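Local structure of AvrRxo1-ORF1 (Xanthomonas oryzae pv. oryzicola, 4Z8T) at residues 71-76 / 190-195; 216-221 / 274-279. The protein is a type III effector with a polynucleotide kinase domain that forms a complex with its interactor AvrRxo1-ORF2 and probably transfers phosphate to a substrate in the host cell. All coordinates share one frame; numbering follows the deposited sequence.

Contact 1: residues 71-76 / 190-195; sequences RGNTAT and ENSLVG. With SO4 (sulfate ion), chain E.
Ser192 lies across the turn from Asn73 to Thr76, its CB and OG set against the carbonyl of Thr74 and the methyl group of Thr76. With OG anti to its own carbonyl carbon (chi1 -73°), the hydroxyl leaves the helix and is donated to Thr74 O at 2.7 Å, nearly along the C=O axis. Ser192 OG in turn accepts a hydrogen bond from a water 2.7 Å away, and that water accepts one from Asn73 ND2. OG is thus gripped from two sides, while Thr76 CG2 sits 3.3 Å from Ser192 OG. The methyl group of Ala75 rests on the helix backbone, with Ala75 CB 3.7 Å from Ser192 O and 3.9 Å from Gly195 C; Gly195, having no side chain, leaves its backbone open to this approach.

The turn is of type II, with Ala75 in a left-handed backbone conformation, and it is braced from within. Thr76 OG1, in the crowded position between its backbone N and carbonyl carbon, donates in the carbonyl plane to Asn73 O at 2.9 Å. Asn73 OD1 receives a weak bond from Thr74 N, yet its stronger partner is Arg159, which also binds Thr74 OG1. On the other flank Ala75 N donates a hydrogen bond to sulfate O2 at 3.0 Å, and Arg199 binds the same ion.

Running from strand 66-71 toward helix 78-85, the turn belongs to a probable P-loop (Walker A), and the sulfate at its backbone amide is consistent with a phosphate site of the P-loop kinase fold related to zeta toxins.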
# COMPACT_ATOMS: atom_id res chain seq x y z
N ARG A 71 18.13 -16.70 -3.31
CA ARG A 71 16.72 -16.53 -3.64
C ARG A 71 16.43 -15.08 -3.96
O ARG A 71 16.93 -14.18 -3.30
CB ARG A 71 15.89 -16.94 -2.42
CG ARG A 71 14.38 -16.89 -2.62
CD ARG A 71 13.62 -17.51 -1.45
NE ARG A 71 12.21 -17.65 -1.78
CZ ARG A 71 11.27 -16.75 -1.51
NH1 ARG A 71 11.57 -15.61 -0.89
NH2 ARG A 71 10.02 -16.97 -1.90
N GLY A 72 15.58 -14.85 -4.95
CA GLY A 72 15.07 -13.51 -5.16
C GLY A 72 14.68 -13.28 -6.59
O GLY A 72 15.15 -13.97 -7.50
N ASN A 73 13.83 -12.28 -6.79
CA ASN A 73 13.33 -11.95 -8.12
C ASN A 73 14.42 -11.39 -9.04
O ASN A 73 15.51 -11.03 -8.61
CB ASN A 73 12.19 -10.93 -7.99
CG ASN A 73 11.33 -10.85 -9.23
OD1 ASN A 73 11.21 -11.82 -9.99
ND2 ASN A 73 10.70 -9.68 -9.44
N THR A 74 14.08 -11.32 -10.31
CA THR A 74 14.96 -10.79 -11.34
C THR A 74 15.48 -9.38 -11.01
O THR A 74 14.71 -8.50 -10.62
CB THR A 74 14.18 -10.75 -12.66
OG1 THR A 74 13.66 -12.06 -12.93
CG2 THR A 74 15.07 -10.33 -13.81
N ALA A 75 16.78 -9.18 -11.19
CA ALA A 75 17.39 -7.84 -11.11
C ALA A 75 17.10 -7.13 -9.80
O ALA A 75 16.79 -5.93 -9.78
CB ALA A 75 16.97 -6.98 -12.31
N THR A 76 17.24 -7.87 -8.70
CA THR A 76 17.04 -7.31 -7.37
C THR A 76 18.35 -6.96 -6.67
O THR A 76 18.33 -6.46 -5.55
CB THR A 76 16.25 -8.29 -6.47
OG1 THR A 76 16.85 -9.59 -6.54
CG2 THR A 76 14.80 -8.37 -6.92
N GLU A 190 9.37 -2.01 -9.13
CA GLU A 190 9.89 -1.01 -10.05
C GLU A 190 11.42 -1.06 -10.16
O GLU A 190 11.99 -0.79 -11.23
CB GLU A 190 9.42 0.38 -9.61
CG GLU A 190 9.23 1.34 -10.74
CD GLU A 190 8.38 2.54 -10.34
OE1 GLU A 190 8.48 2.96 -9.16
OE2 GLU A 190 7.60 3.03 -11.19
N ASN A 191 12.09 -1.42 -9.06
CA ASN A 191 13.55 -1.52 -9.11
C ASN A 191 13.97 -2.65 -10.03
O ASN A 191 14.95 -2.54 -10.74
CB ASN A 191 14.15 -1.74 -7.71
CG ASN A 191 14.24 -0.47 -6.91
OD1 ASN A 191 13.50 0.50 -7.17
ND2 ASN A 191 15.15 -0.44 -5.93
N SER A 192 13.23 -3.75 -9.99
CA SER A 192 13.52 -4.86 -10.89
C SER A 192 13.26 -4.48 -12.33
O SER A 192 14.01 -4.89 -13.21
CB SER A 192 12.71 -6.11 -10.53
OG SER A 192 13.22 -6.70 -9.34
N LEU A 193 12.20 -3.71 -12.57
CA LEU A 193 11.88 -3.31 -13.94
C LEU A 193 12.98 -2.44 -14.51
O LEU A 193 13.45 -2.67 -15.64
CB LEU A 193 10.52 -2.59 -13.98
CG LEU A 193 9.30 -3.40 -13.52
CD1 LEU A 193 8.04 -2.51 -13.44
CD2 LEU A 193 9.02 -4.58 -14.43
N VAL A 194 13.44 -1.46 -13.74
CA VAL A 194 14.51 -0.61 -14.28
C VAL A 194 15.83 -1.38 -14.34
O VAL A 194 16.65 -1.15 -15.22
CB VAL A 194 14.64 0.75 -13.57
CG1 VAL A 194 15.28 0.59 -12.24
CG2 VAL A 194 15.45 1.72 -14.44
N GLY A 195 16.01 -2.33 -13.42
CA GLY A 195 17.16 -3.20 -13.47
C GLY A 195 17.24 -4.00 -14.77
O GLY A 195 18.31 -4.18 -15.34
S SO4 E . 18.51 -12.66 -12.32
O1 SO4 E . 19.95 -12.44 -12.46
O2 SO4 E . 18.07 -11.93 -11.14
O3 SO4 E . 18.30 -14.10 -12.11
O4 SO4 E . 17.80 -12.27 -13.53
O HOH W 1 11.39 -7.37 -7.54

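Contact 2: residues 216-221 / 274-279; sequences GFVAVR and TSPQLS. With SO4 (sulfate ion), chain F.
Val218 and Pro276 form the apolar centre, meeting obliquely with Val218 CG2 4.1 Å from Pro276 CB. The same methyl group reaches Leu278 CD2 at 4.0 Å, so one valine branch serves both loop residues; CG2 stands anti to the carbonyl carbon, with CG1 anti to the backbone N. Beside them the ring of Phe217, swung out with CG anti to the backbone N (chi1 172°), brings its edge to the loop: CE2 is 3.4 Å from Pro276 O, which lies in the plane of the ring.

Arg221 carries the contact to its polar edge. Its chain, bent at chi2 (-147°), runs along the Ser275 carbonyl, and its guanidinium sets one face over Phe217 CZ, offset toward the rim. NH1 donates to Ser275 O at 3.2 Å, nearly along the C=O axis and close to the guanidinium plane. NH1 also binds sulfate O2, while NH2 makes the shorter bond to the ion, 2.8 Å to O3. The salt bridge from NH2 to Asp186 adds a further restraint on the group's rotation and probably offsets part of its charge. Gln277 lies alongside, NE2 3.6 Å from Arg221 NH1, without a hydrogen bond between them.

Val218, Ser275 and Leu278 also pack on the AvrRxo1-ORF2 chain, placing this patch at the border with the partner protein. Helix 210-222, just ahead of helix 224-233, here receives the loop that leaves helix 267-272 beyond the last sheet strand, 261-263, and leads on to helix 291-298.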
# COMPACT_ATOMS: atom_id res chain seq x y z
N GLY A 216 7.06 -13.03 -10.90
CA GLY A 216 8.17 -13.42 -10.05
C GLY A 216 8.16 -12.68 -8.72
O GLY A 216 8.47 -13.26 -7.68
N PHE A 217 7.83 -11.40 -8.78
CA PHE A 217 7.76 -10.55 -7.60
C PHE A 217 6.67 -11.04 -6.67
O PHE A 217 6.88 -11.19 -5.46
CB PHE A 217 7.46 -9.12 -8.05
CG PHE A 217 7.16 -8.16 -6.94
CD1 PHE A 217 8.17 -7.51 -6.27
CD2 PHE A 217 5.84 -7.84 -6.62
CE1 PHE A 217 7.89 -6.60 -5.27
CE2 PHE A 217 5.55 -6.92 -5.62
CZ PHE A 217 6.59 -6.31 -4.95
N VAL A 218 5.49 -11.28 -7.23
CA VAL A 218 4.38 -11.78 -6.44
C VAL A 218 4.73 -13.10 -5.76
O VAL A 218 4.52 -13.27 -4.55
CB VAL A 218 3.11 -11.93 -7.30
CG1 VAL A 218 2.05 -12.68 -6.51
CG2 VAL A 218 2.61 -10.56 -7.73
N ALA A 219 5.30 -14.02 -6.53
CA ALA A 219 5.65 -15.34 -6.01
C ALA A 219 6.72 -15.27 -4.93
O ALA A 219 6.60 -15.93 -3.89
CB ALA A 219 6.11 -16.23 -7.13
N VAL A 220 7.76 -14.48 -5.16
CA VAL A 220 8.85 -14.44 -4.19
C VAL A 220 8.41 -13.83 -2.87
O VAL A 220 8.80 -14.30 -1.80
CB VAL A 220 10.12 -13.74 -4.77
CG1 VAL A 220 9.98 -12.25 -4.72
CG2 VAL A 220 11.37 -14.20 -4.02
N ARG A 221 7.55 -12.82 -2.92
CA ARG A 221 7.07 -12.22 -1.70
C ARG A 221 6.05 -13.11 -0.98
O ARG A 221 6.13 -13.27 0.23
CB ARG A 221 6.51 -10.82 -1.98
CG ARG A 221 7.62 -9.83 -2.27
CD ARG A 221 7.24 -8.49 -1.78
NE ARG A 221 8.31 -7.50 -1.94
CZ ARG A 221 8.09 -6.20 -1.86
NH1 ARG A 221 6.87 -5.74 -1.62
NH2 ARG A 221 9.10 -5.36 -2.03
N THR A 274 7.01 -9.06 2.71
CA THR A 274 6.41 -10.38 2.79
C THR A 274 5.02 -10.39 2.16
O THR A 274 4.26 -11.37 2.31
CB THR A 274 6.34 -10.86 4.25
OG1 THR A 274 5.70 -9.84 5.04
CG2 THR A 274 7.74 -11.12 4.82
N SER A 275 4.70 -9.31 1.45
CA SER A 275 3.40 -9.11 0.80
C SER A 275 3.57 -8.46 -0.58
O SER A 275 4.40 -7.58 -0.76
CB SER A 275 2.54 -8.21 1.71
OG SER A 275 1.66 -7.40 0.96
N PRO A 276 2.77 -8.89 -1.57
CA PRO A 276 2.93 -8.35 -2.93
C PRO A 276 2.25 -7.00 -3.24
O PRO A 276 2.41 -6.51 -4.36
CB PRO A 276 2.32 -9.45 -3.80
CG PRO A 276 1.30 -10.10 -2.92
CD PRO A 276 1.85 -10.04 -1.52
N GLN A 277 1.55 -6.41 -2.30
CA GLN A 277 0.89 -5.16 -2.53
C GLN A 277 -0.06 -5.15 -3.74
O GLN A 277 -0.06 -4.21 -4.48
CB GLN A 277 1.87 -3.97 -2.60
CG GLN A 277 3.17 -4.08 -1.81
CD GLN A 277 3.01 -4.20 -0.30
OE1 GLN A 277 1.97 -3.86 0.27
NE2 GLN A 277 4.04 -4.66 0.35
N LEU A 278 -0.83 -6.23 -3.92
CA LEU A 278 -1.90 -6.35 -4.93
C LEU A 278 -3.20 -5.59 -4.61
O LEU A 278 -3.52 -5.38 -3.46
CB LEU A 278 -2.25 -7.84 -5.20
CG LEU A 278 -0.95 -8.59 -5.36
CD1 LEU A 278 -1.07 -10.11 -5.53
CD2 LEU A 278 -0.20 -7.93 -6.51
N SER A 279 -3.93 -5.22 -5.66
CA SER A 279 -5.27 -4.63 -5.58
C SER A 279 -6.10 -5.29 -6.64
O SER A 279 -5.57 -5.95 -7.52
CB SER A 279 -5.29 -3.10 -5.76
OG SER A 279 -4.83 -2.69 -7.01
S SO4 F . 7.64 -2.03 -2.15
O1 SO4 F . 7.73 -0.57 -2.09
O2 SO4 F . 6.61 -2.52 -1.24
O3 SO4 F . 8.92 -2.61 -1.76
O4 SO4 F . 7.31 -2.45 -3.51

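Contact 1 closes before contact 2 opens along the chain, and their centres lie 12 Å apart. Helices 189-198 and 210-222, which supply one segment to each, follow each other in sequence, and the two sites touch directly: Arg71 NH2 is 2.9 Å from Val220 O, a probable hydrogen bond, and Gly72 packs against Val220. Helix 210-222 thus lies between the probable phosphate-binding loop after strand 66-71 and the later loop 274-279. Each contact holds a sulfate, probably from the crystallisation liquor, one at a backbone amide and one at an arginine; both may mark anion-binding positions, while contact 2 also reaches the surface occupied by AvrRxo1-ORF2.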